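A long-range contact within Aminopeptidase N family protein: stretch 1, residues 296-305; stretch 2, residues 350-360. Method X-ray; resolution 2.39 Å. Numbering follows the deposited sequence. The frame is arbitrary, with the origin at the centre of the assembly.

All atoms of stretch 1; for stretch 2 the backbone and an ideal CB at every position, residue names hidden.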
# COMPACT_ATOMS: atom_id res chain seq x y z
N LYS A 296 0.34 -9.59 -18.26
CA LYS A 296 1.44 -10.33 -17.65
C LYS A 296 2.27 -9.45 -16.71
O LYS A 296 2.01 -8.24 -16.58
CB LYS A 296 2.33 -10.79 -18.81
CG LYS A 296 3.26 -11.94 -18.56
CD LYS A 296 4.41 -11.88 -19.58
CE LYS A 296 3.91 -11.68 -21.00
NZ LYS A 296 5.00 -11.19 -21.91
N GLU A 297 3.26 -10.04 -16.06
CA GLU A 297 4.13 -9.29 -15.16
C GLU A 297 4.84 -8.18 -15.95
O GLU A 297 5.24 -8.38 -17.10
CB GLU A 297 5.19 -10.20 -14.52
CG GLU A 297 4.65 -11.26 -13.56
CD GLU A 297 4.19 -12.53 -14.25
OE1 GLU A 297 4.03 -12.52 -15.49
OE2 GLU A 297 3.99 -13.55 -13.55
N SER A 298 4.97 -7.01 -15.33
CA SER A 298 5.64 -5.87 -15.95
C SER A 298 6.74 -5.48 -14.98
O SER A 298 6.49 -4.87 -13.94
CB SER A 298 4.67 -4.70 -16.16
OG SER A 298 5.27 -3.66 -16.92
N TYR A 299 7.97 -5.84 -15.33
CA TYR A 299 9.12 -5.61 -14.48
C TYR A 299 9.74 -4.22 -14.48
O TYR A 299 9.93 -3.61 -15.53
CB TYR A 299 10.21 -6.64 -14.85
CG TYR A 299 9.73 -8.07 -14.84
CD1 TYR A 299 9.61 -8.78 -13.65
CD2 TYR A 299 9.40 -8.73 -16.03
CE1 TYR A 299 9.17 -10.11 -13.63
CE2 TYR A 299 8.97 -10.05 -16.03
CZ TYR A 299 8.85 -10.74 -14.83
OH TYR A 299 8.41 -12.04 -14.80
N THR A 300 10.06 -3.74 -13.29
CA THR A 300 10.71 -2.45 -13.12
C THR A 300 11.38 -2.42 -11.74
O THR A 300 10.80 -2.85 -10.75
CB THR A 300 9.73 -1.26 -13.23
OG1 THR A 300 10.45 -0.03 -13.04
CG2 THR A 300 8.62 -1.36 -12.18
N GLU A 301 12.61 -1.92 -11.70
CA GLU A 301 13.36 -1.85 -10.45
C GLU A 301 13.16 -0.50 -9.78
O GLU A 301 13.81 -0.21 -8.77
CB GLU A 301 14.85 -2.02 -10.72
CG GLU A 301 15.45 -0.87 -11.55
CD GLU A 301 16.95 -0.97 -11.71
OE1 GLU A 301 17.44 -2.03 -12.17
OE2 GLU A 301 17.64 0.01 -11.36
N GLN A 302 12.27 0.32 -10.32
CA GLN A 302 12.05 1.66 -9.78
C GLN A 302 11.12 1.83 -8.57
O GLN A 302 10.92 2.96 -8.10
CB GLN A 302 11.59 2.58 -10.91
CG GLN A 302 12.63 2.73 -12.01
CD GLN A 302 12.15 3.59 -13.16
OE1 GLN A 302 11.66 4.70 -12.96
NE2 GLN A 302 12.28 3.07 -14.37
N LEU A 303 10.56 0.75 -8.05
CA LEU A 303 9.67 0.88 -6.90
C LEU A 303 10.38 1.41 -5.66
O LEU A 303 9.72 1.84 -4.70
CB LEU A 303 8.99 -0.45 -6.60
CG LEU A 303 8.04 -0.95 -7.70
CD1 LEU A 303 7.30 -2.19 -7.20
CD2 LEU A 303 7.04 0.14 -8.07
N TRP A 304 11.71 1.40 -5.65
CA TRP A 304 12.46 1.92 -4.51
C TRP A 304 12.19 3.42 -4.44
O TRP A 304 12.25 4.04 -3.37
CB TRP A 304 13.97 1.71 -4.68
CG TRP A 304 14.59 2.47 -5.83
CD1 TRP A 304 14.80 2.02 -7.11
CD2 TRP A 304 15.07 3.82 -5.81
NE1 TRP A 304 15.38 3.00 -7.87
CE2 TRP A 304 15.56 4.11 -7.10
CE3 TRP A 304 15.14 4.81 -4.82
CZ2 TRP A 304 16.11 5.35 -7.43
CZ3 TRP A 304 15.69 6.05 -5.15
CH2 TRP A 304 16.17 6.31 -6.44
N PHE A 305 11.89 4.00 -5.59
CA PHE A 305 11.61 5.41 -5.68
C PHE A 305 10.11 5.68 -5.56
O PHE A 305 9.66 6.47 -4.72
CB PHE A 305 12.17 5.97 -7.00
CG PHE A 305 11.81 7.41 -7.26
CD1 PHE A 305 10.61 7.74 -7.91
CD2 PHE A 305 12.65 8.44 -6.83
CE1 PHE A 305 10.26 9.08 -8.12
CE2 PHE A 305 12.31 9.78 -7.03
CZ PHE A 305 11.11 10.10 -7.68
N UNK A 350 19.18 -6.79 -3.17
CA UNK A 350 19.33 -5.34 -3.27
C UNK A 350 17.93 -4.76 -3.41
O UNK A 350 16.99 -5.48 -3.78
CB UNK A 350 20.23 -4.94 -4.44
N UNK A 351 17.78 -3.48 -3.10
CA UNK A 351 16.48 -2.83 -3.17
C UNK A 351 15.90 -2.82 -4.58
O UNK A 351 14.68 -2.98 -4.77
CB UNK A 351 16.59 -1.40 -2.65
N UNK A 352 16.75 -2.64 -5.59
CA UNK A 352 16.28 -2.62 -6.97
C UNK A 352 15.86 -4.02 -7.39
O UNK A 352 14.90 -4.19 -8.15
CB UNK A 352 17.36 -2.08 -7.91
N UNK A 353 16.58 -5.02 -6.90
CA UNK A 353 16.27 -6.41 -7.20
C UNK A 353 14.90 -6.75 -6.61
O UNK A 353 14.10 -7.44 -7.24
CB UNK A 353 17.35 -7.34 -6.65
N UNK A 354 14.63 -6.25 -5.41
CA UNK A 354 13.36 -6.49 -4.74
C UNK A 354 12.19 -5.88 -5.52
O UNK A 354 11.12 -6.50 -5.63
CB UNK A 354 13.40 -5.92 -3.32
N UNK A 355 12.40 -4.68 -6.06
CA UNK A 355 11.37 -4.01 -6.85
C UNK A 355 11.09 -4.84 -8.10
O UNK A 355 9.94 -5.10 -8.45
CB UNK A 355 11.80 -2.59 -7.22
N UNK A 356 12.17 -5.25 -8.76
CA UNK A 356 12.10 -6.04 -9.98
C UNK A 356 11.28 -7.31 -9.79
O UNK A 356 10.48 -7.67 -10.64
CB UNK A 356 13.51 -6.40 -10.46
N UNK A 357 11.50 -8.00 -8.67
CA UNK A 357 10.80 -9.24 -8.37
C UNK A 357 9.61 -9.04 -7.43
O UNK A 357 9.27 -9.94 -6.66
CB UNK A 357 11.78 -10.25 -7.76
N UNK A 358 8.97 -7.88 -7.49
CA UNK A 358 7.83 -7.63 -6.62
C UNK A 358 6.76 -8.70 -6.83
O UNK A 358 6.15 -9.17 -5.86
CB UNK A 358 7.25 -6.24 -6.88
N UNK A 359 6.57 -9.08 -8.09
CA UNK A 359 5.57 -10.08 -8.48
C UNK A 359 5.67 -11.43 -7.79
O UNK A 359 4.67 -12.13 -7.64
CB UNK A 359 5.66 -10.31 -9.99
N UNK A 360 6.87 -11.80 -7.37
CA UNK A 360 7.07 -13.08 -6.71
C UNK A 360 7.68 -12.95 -5.32
O UNK A 360 7.04 -13.25 -4.31
CB UNK A 360 7.96 -13.97 -7.58

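Position 350 has nothing of stretch 1 within 5.5 Å of its ideal CB. It lies right before a helix, where Ser, Thr, Asp or Asn often cap. It is Ser-350. Its OG accepts from the backbone N of position 353 at 3.2 Å, a capping bond.

Position 351 points toward stretch 1, its ideal CB 4.5 Å from Trp-304 CB. A medium apolar side chain would suit. It is Val-351, and its CG2 packs on Trp-304 CB at 3.8 Å.

Position 352 also points toward stretch 1. Its ideal CB is 3.8 Å from Glu-301 CB and 4.9 Å from Trp-304 CD1. A beta-branched or medium side chain could place a methyl against Trp-304 CD1; Thr and Val are among several that would suit. It is Thr-352. Its CG2 lies 3.9 Å from Trp-304 CD1 and 3.7 Å from Glu-301 OE2.

Positions 353 and 354 have no stretch 1 atoms near their ideal CB atoms. Polar or charged residues would do, among others. Glu-353 points away, and its OE1 accepts from Ser-350 N at 3.2 Å. Ser-354 points sideways.

Position 355 is the tightest. Its ideal CB is 3.5 Å from Glu-301 O, 3.6 Å from Leu-303 CB and 3.7 Å from Thr-300 O. Gly, Ala or Ser would fit, and a hydroxyl could use the nearby backbone. It is Ser-355. Its OG donates to Thr-300 O at 2.7 Å and accepts from Leu-303 N at 2.8 Å, so one hydroxyl ties together two points of the turn.

Position 356 points sideways, its ideal CB 4.5 Å from Thr-300 O. The Tyr-299 ring is within reach, so an aromatic or long aliphatic chain would suit. It is Phe-356. Its ring makes an offset stack with that of Tyr-299, centroids 5.0 Å apart and planes at 14°. Tyr-299 CB sits over one face, 3.6 Å from Phe-356 CE2.

Position 357 points away and leaves helical angles; many residues would do. It is Leu-357.

Position 358 points toward stretch 1, its ideal CB 4.1 Å from Leu-303 CD1. A small apolar residue suits. It is Ala-358, whose CB makes that contact.

Position 359 points toward stretch 1, its ideal CB 3.8 Å from Glu-297 CG. Beyond lie Tyr-299 and the backbone carbonyl of Ser-298, so a large side chain with a donor would suit. It is Trp-359. Its NE1 donates a weak bond to Ser-298 O at 3.1 Å, and Glu-297 CB lies over one ring face.

Position 360 points sideways; polar residues would do, among others. It is Thr-360.

Stretch 2 (350-360) SVTESSFLAWT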
# COMPACT_ATOMS: atom_id res chain seq x y z
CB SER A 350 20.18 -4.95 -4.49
OG SER A 350 19.57 -5.32 -5.71
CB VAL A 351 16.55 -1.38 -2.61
CG1 VAL A 351 17.17 -0.45 -3.64
CG2 VAL A 351 15.17 -0.90 -2.21
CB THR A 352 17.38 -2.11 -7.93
OG1 THR A 352 18.61 -2.80 -7.68
CG2 THR A 352 17.57 -0.62 -7.75
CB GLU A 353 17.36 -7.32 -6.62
CG GLU A 353 17.09 -8.81 -6.75
CD GLU A 353 18.19 -9.65 -6.10
OE1 GLU A 353 19.08 -9.06 -5.43
OE2 GLU A 353 18.16 -10.89 -6.26
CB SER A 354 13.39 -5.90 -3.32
OG SER A 354 12.18 -6.12 -2.64
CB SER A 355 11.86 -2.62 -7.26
OG SER A 355 11.01 -2.01 -8.21
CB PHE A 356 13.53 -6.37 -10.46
CG PHE A 356 13.58 -6.99 -11.83
CD1 PHE A 356 13.42 -8.36 -12.00
CD2 PHE A 356 13.75 -6.20 -12.96
CE1 PHE A 356 13.42 -8.94 -13.27
CE2 PHE A 356 13.76 -6.76 -14.23
CZ PHE A 356 13.59 -8.13 -14.39
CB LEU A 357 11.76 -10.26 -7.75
CG LEU A 357 12.65 -11.18 -8.61
CD1 LEU A 357 12.43 -10.92 -10.09
CD2 LEU A 357 14.11 -10.96 -8.23
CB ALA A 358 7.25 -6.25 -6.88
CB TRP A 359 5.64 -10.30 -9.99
CG TRP A 359 5.60 -9.04 -10.77
CD1 TRP A 359 6.66 -8.26 -11.13
CD2 TRP A 359 4.43 -8.35 -11.22
NE1 TRP A 359 6.23 -7.13 -11.77
CE2 TRP A 359 4.86 -7.16 -11.84
CE3 TRP A 359 3.05 -8.63 -11.16
CZ2 TRP A 359 3.96 -6.23 -12.40
CZ3 TRP A 359 2.16 -7.71 -11.72
CH2 TRP A 359 2.62 -6.52 -12.33
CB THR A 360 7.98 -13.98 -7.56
OG1 THR A 360 9.19 -13.28 -7.86
CG2 THR A 360 7.29 -14.37 -8.86
O HOH W 1 8.71 -5.41 -11.13
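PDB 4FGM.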